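Local coordinates for NifU like protein IscU (Streptococcus pyogenes, PDB 1SU0) that probably serves as a scaffold on which iron-sulfur clusters are built and then handed to other proteins, and here carries a zinc ion, at residues 12-17 against 68-73; 38-43 against 125-130. One frame throughout, in Å; residues are numbered along the deposited sequence.

Contact 1: residues 12-17 against 68-73; sequences AVVADH and STASSS
Helix 8-19 crosses helix 66-79 almost at a right angle here, with the axes of the two segments 8.3 Å apart and 88° between their directions. The contact fastens the N-terminal helix to the helix that follows zinc ligand C65. H17 carries it. Its CB points at the other helix and rests on the backbone of A70, 3.7 Å from A70 CA. CG lies anti to its own carbonyl carbon (chi1 -84°), and this sends the ring along the partner helix to S73. ND1 meets S73 OG at 2.6 Å. CG and CE1 flank this bond, 3.6 and 3.5 Å from S73 OG. The bond is nearly straight (174°), and OG sits at the ring edge, in its plane. On S73, OG is anti to the backbone N, which turns it to the histidine. A70 CB also meets V14 CG1, at 4.2 Å. The other ring nitrogen, NE2, bonds to E111 OE1, so both nitrogens are held and the rotation of the ring is fixed. S73 OG also accepts from the backbone N of H22. Either ND1 or OG could donate in their shared bond. The carboxylate of E111 probably keeps a proton on NE2 and could also stabilise a positively charged ring.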
loop_
_atom_site.group_PDB
_atom_site.type_symbol
_atom_site.label_atom_id
_atom_site.label_comp_id
_atom_site.label_asym_id
_atom_site.label_seq_id
_atom_site.Cartn_x
_atom_site.Cartn_y
_atom_site.Cartn_z
ATOM N N ALA A 12 -7.432 -6.036 15.027
ATOM C CA ALA A 12 -6.092 -6.501 15.371
ATOM C C ALA A 12 -5.194 -6.579 14.142
ATOM O O ALA A 12 -4.014 -6.298 14.213
ATOM C CB ALA A 12 -6.172 -7.835 16.055
ATOM N N VAL A 13 -5.763 -6.923 13.002
ATOM C CA VAL A 13 -4.979 -7.016 11.771
ATOM C C VAL A 13 -4.608 -5.616 11.252
ATOM O O VAL A 13 -3.478 -5.384 10.876
ATOM C CB VAL A 13 -5.712 -7.871 10.714
ATOM C CG1 VAL A 13 -5.042 -7.785 9.369
ATOM C CG2 VAL A 13 -5.758 -9.320 11.189
ATOM N N VAL A 14 -5.539 -4.679 11.289
ATOM C CA VAL A 14 -5.258 -3.321 10.870
ATOM C C VAL A 14 -4.293 -2.642 11.848
ATOM O O VAL A 14 -3.359 -1.968 11.432
ATOM C CB VAL A 14 -6.527 -2.498 10.790
ATOM C CG1 VAL A 14 -6.187 -1.025 10.507
ATOM C CG2 VAL A 14 -7.482 -3.064 9.731
ATOM N N ALA A 15 -4.532 -2.806 13.142
ATOM C CA ALA A 15 -3.612 -2.323 14.167
ATOM C C ALA A 15 -2.190 -2.855 14.026
ATOM O O ALA A 15 -1.237 -2.098 14.185
ATOM C CB ALA A 15 -4.149 -2.617 15.549
ATOM N N ASP A 16 -2.060 -4.140 13.704
ATOM C CA ASP A 16 -0.765 -4.778 13.523
ATOM C C ASP A 16 -0.008 -4.196 12.366
ATOM O O ASP A 16 1.210 -4.118 12.417
ATOM C CB ASP A 16 -0.937 -6.279 13.256
ATOM C CG ASP A 16 0.408 -7.026 13.110
ATOM O OD1 ASP A 16 1.153 -7.140 14.111
ATOM O OD2 ASP A 16 0.803 -7.495 12.015
ATOM N N HIS A 17 -0.716 -3.818 11.301
ATOM C CA HIS A 17 -0.062 -3.245 10.147
ATOM C C HIS A 17 0.392 -1.801 10.435
ATOM O O HIS A 17 1.346 -1.324 9.829
ATOM C CB HIS A 17 -0.978 -3.283 8.916
ATOM C CG HIS A 17 -0.940 -4.586 8.181
ATOM N ND1 HIS A 17 0.145 -4.976 7.424
ATOM C CD2 HIS A 17 -1.860 -5.576 8.064
ATOM C CE1 HIS A 17 -0.091 -6.166 6.906
ATOM N NE2 HIS A 17 -1.303 -6.550 7.270
ATOM N N SER A 68 -2.896 5.163 6.916
ATOM C CA SER A 68 -1.887 5.310 5.867
ATOM C C SER A 68 -0.728 4.356 6.044
ATOM O O SER A 68 -0.213 3.836 5.089
ATOM C CB SER A 68 -1.334 6.723 5.889
ATOM O OG SER A 68 -0.460 6.880 4.800
ATOM N N THR A 69 -0.317 4.140 7.284
ATOM C CA THR A 69 0.728 3.180 7.599
ATOM C C THR A 69 0.251 1.766 7.329
ATOM O O THR A 69 0.941 0.979 6.664
ATOM C CB THR A 69 1.099 3.296 9.100
ATOM O OG1 THR A 69 1.572 4.620 9.368
ATOM C CG2 THR A 69 2.279 2.402 9.461
ATOM N N ALA A 70 -0.923 1.441 7.879
ATOM C CA ALA A 70 -1.541 0.158 7.617
ATOM C C ALA A 70 -1.522 -0.104 6.112
ATOM O O ALA A 70 -1.022 -1.103 5.674
ATOM C CB ALA A 70 -2.952 0.111 8.153
ATOM N N SER A 71 -2.019 0.840 5.333
ATOM C CA SER A 71 -2.186 0.663 3.883
ATOM C C SER A 71 -0.850 0.471 3.162
ATOM O O SER A 71 -0.766 -0.306 2.227
ATOM C CB SER A 71 -2.907 1.865 3.303
ATOM O OG SER A 71 -3.281 1.601 1.979
ATOM N N SER A 72 0.209 1.145 3.630
ATOM C CA SER A 72 1.520 0.935 3.058
ATOM C C SER A 72 1.997 -0.470 3.335
ATOM O O SER A 72 2.492 -1.173 2.444
ATOM C CB SER A 72 2.502 1.951 3.622
ATOM O OG SER A 72 2.035 3.258 3.339
ATOM N N SER A 73 1.819 -0.899 4.573
ATOM C CA SER A 73 2.297 -2.197 4.992
ATOM C C SER A 73 1.586 -3.280 4.189
ATOM O O SER A 73 2.212 -4.178 3.630
ATOM C CB SER A 73 2.089 -2.332 6.498
ATOM O OG SER A 73 2.293 -3.647 6.923
#

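Contact 2: residues 38-43 against 125-130. With ZN (zinc ion), chain B.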
loop_
_atom_site.group_PDB
_atom_site.type_symbol
_atom_site.label_atom_id
_atom_site.label_comp_id
_atom_site.label_asym_id
_atom_site.label_seq_id
_atom_site.Cartn_x
_atom_site.Cartn_y
_atom_site.Cartn_z
ATOM N N PRO A 38 -1.940 13.500 1.745
ATOM C CA PRO A 38 -3.224 14.075 1.313
ATOM C C PRO A 38 -3.285 15.584 1.660
ATOM O O PRO A 38 -3.706 16.432 0.870
ATOM C CB PRO A 38 -4.257 13.305 2.160
ATOM C CG PRO A 38 -3.552 12.048 2.641
ATOM C CD PRO A 38 -2.113 12.364 2.679
ATOM N N THR A 39 -2.780 15.872 2.854
ATOM C CA THR A 39 -2.927 17.123 3.601
ATOM C C THR A 39 -2.818 16.702 5.062
ATOM O O THR A 39 -2.525 17.504 5.930
ATOM C CB THR A 39 -4.286 17.801 3.364
ATOM O OG1 THR A 39 -4.383 18.243 2.006
ATOM C CG2 THR A 39 -4.402 19.102 4.167
ATOM N N CYS A 40 -3.070 15.412 5.298
ATOM C CA CYS A 40 -2.994 14.787 6.602
ATOM C C CYS A 40 -1.600 14.812 7.217
ATOM O O CYS A 40 -1.458 14.879 8.437
ATOM C CB CYS A 40 -3.435 13.330 6.477
ATOM S SG CYS A 40 -3.692 12.532 8.067
ATOM N N GLY A 41 -0.583 14.710 6.371
ATOM C CA GLY A 41 0.807 14.751 6.800
ATOM C C GLY A 41 1.482 13.390 6.725
ATOM O O GLY A 41 2.360 13.093 7.534
ATOM N N ASP A 42 1.088 12.567 5.757
ATOM C CA ASP A 42 1.720 11.266 5.595
ATOM C C ASP A 42 2.923 11.422 4.661
ATOM O O ASP A 42 2.968 12.350 3.886
ATOM C CB ASP A 42 0.722 10.215 5.084
ATOM C CG ASP A 42 -0.607 10.241 5.842
ATOM O OD1 ASP A 42 -1.670 10.139 5.189
ATOM O OD2 ASP A 42 -0.690 10.372 7.084
ATOM N N VAL A 43 3.921 10.557 4.796
ATOM C CA VAL A 43 5.083 10.538 3.908
ATOM C C VAL A 43 5.629 9.104 3.781
ATOM O O VAL A 43 5.531 8.305 4.714
ATOM C CB VAL A 43 6.234 11.478 4.363
ATOM C CG1 VAL A 43 5.726 12.854 4.765
ATOM C CG2 VAL A 43 7.016 10.872 5.512
ATOM N N ILE A 125 -9.233 8.508 1.769
ATOM C CA ILE A 125 -8.919 7.921 0.477
ATOM C C ILE A 125 -7.432 8.089 0.162
ATOM O O ILE A 125 -6.717 7.108 -0.098
ATOM C CB ILE A 125 -9.760 8.561 -0.649
ATOM C CG1 ILE A 125 -11.270 8.535 -0.343
ATOM C CG2 ILE A 125 -9.471 7.876 -1.992
ATOM C CD1 ILE A 125 -11.827 7.215 -0.110
ATOM N N LYS A 126 -6.962 9.333 0.214
ATOM C CA LYS A 126 -5.574 9.639 -0.127
ATOM C C LYS A 126 -4.573 9.141 0.940
ATOM O O LYS A 126 -3.406 8.905 0.629
ATOM C CB LYS A 126 -5.407 11.140 -0.408
ATOM C CG LYS A 126 -4.166 11.548 -1.223
ATOM C CD LYS A 126 -4.253 11.110 -2.701
ATOM C CE LYS A 126 -4.440 12.308 -3.637
ATOM N NZ LYS A 126 -5.877 12.730 -3.691
ATOM N N CYS A 127 -5.021 8.966 2.181
ATOM C CA CYS A 127 -4.184 8.318 3.197
ATOM C C CYS A 127 -3.849 6.881 2.721
ATOM O O CYS A 127 -2.690 6.442 2.683
ATOM C CB CYS A 127 -4.898 8.290 4.562
ATOM S SG CYS A 127 -5.333 9.938 5.259
ATOM N N SER A 128 -4.888 6.182 2.297
ATOM C CA SER A 128 -4.776 4.798 1.881
ATOM C C SER A 128 -4.054 4.590 0.526
ATOM O O SER A 128 -3.324 3.631 0.354
ATOM C CB SER A 128 -6.174 4.212 1.851
ATOM O OG SER A 128 -6.926 4.795 0.809
ATOM N N THR A 129 -4.197 5.514 -0.411
ATOM C CA THR A 129 -3.605 5.324 -1.744
ATOM C C THR A 129 -2.135 5.727 -1.844
ATOM O O THR A 129 -1.454 5.298 -2.767
ATOM C CB THR A 129 -4.399 6.053 -2.807
ATOM O OG1 THR A 129 -4.424 7.441 -2.503
ATOM C CG2 THR A 129 -5.865 5.616 -2.805
ATOM N N LEU A 130 -1.640 6.503 -0.892
ATOM C CA LEU A 130 -0.274 7.016 -0.941
ATOM C C LEU A 130 0.769 5.964 -1.296
ATOM O O LEU A 130 1.582 6.155 -2.199
ATOM C CB LEU A 130 0.092 7.692 0.398
ATOM C CG LEU A 130 1.482 8.351 0.561
ATOM C CD1 LEU A 130 1.924 9.178 -0.613
ATOM C CD2 LEU A 130 1.489 9.220 1.805
HETATM ZN ZN ZN B . -3.585 10.170 6.646
#
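A zinc ion joins the loop to the helix, and its ligands are held unevenly. C127 SG is 2.2 Å from the zinc, whereas C40 SG stands at 2.8 Å, long for a zinc-sulfur bond. D42 binds mainly through one branch: OD1 is 2.4 Å from the metal and OD2 2.9 Å. The torsions aim these groups at the ion. C40 SG is anti to its backbone N (chi1 -169°). C127 SG (chi1 -60°) and D42 CG (chi1 -47°) are both anti to their carbonyl carbons, each beside its own backbone N. This is the metal site of the NifU/IscU fold, and the zinc probably stands in for an Fe-S centre. C40 and D42 come from the loop between antiparallel strands 33-36 and 43-50, C127 comes from helix 122-139, and C65, just before helix 66-79, completes the set. Between the two loop ligands, G41 has a positive phi, at which a CB would press on the carbonyl O of C40. The P38 ring lies on the helix backbone, its CG 3.4 Å from C127 N. P38 CB touches K126 CB at 3.6 Å, and the lysine chain then bends away from the loop. On the CB side of D42, L130 places methyl CD2 3.5 Å from D42 CB.

How the contacts relate
Contact 1 is the more buried of the two. Contact 2 is only partly buried: three of its seven touching residues are exposed, zinc ligand C40 among them. Their centres are 14 Å apart. Helix 66-79 forms one side of contact 1 and bonds to the helix of contact 2. Two probable hydrogen bonds make that join, S71 OG to S128 O and S68 OG to C127 O. S68 OG also packs against D42 OD1, so a residue of 68-73 sits in the second shell of the metal. Contact 1 is helix on helix, tied by one histidine-serine hydrogen bond. Contact 2 is loop on helix, and a metal ion does the tying.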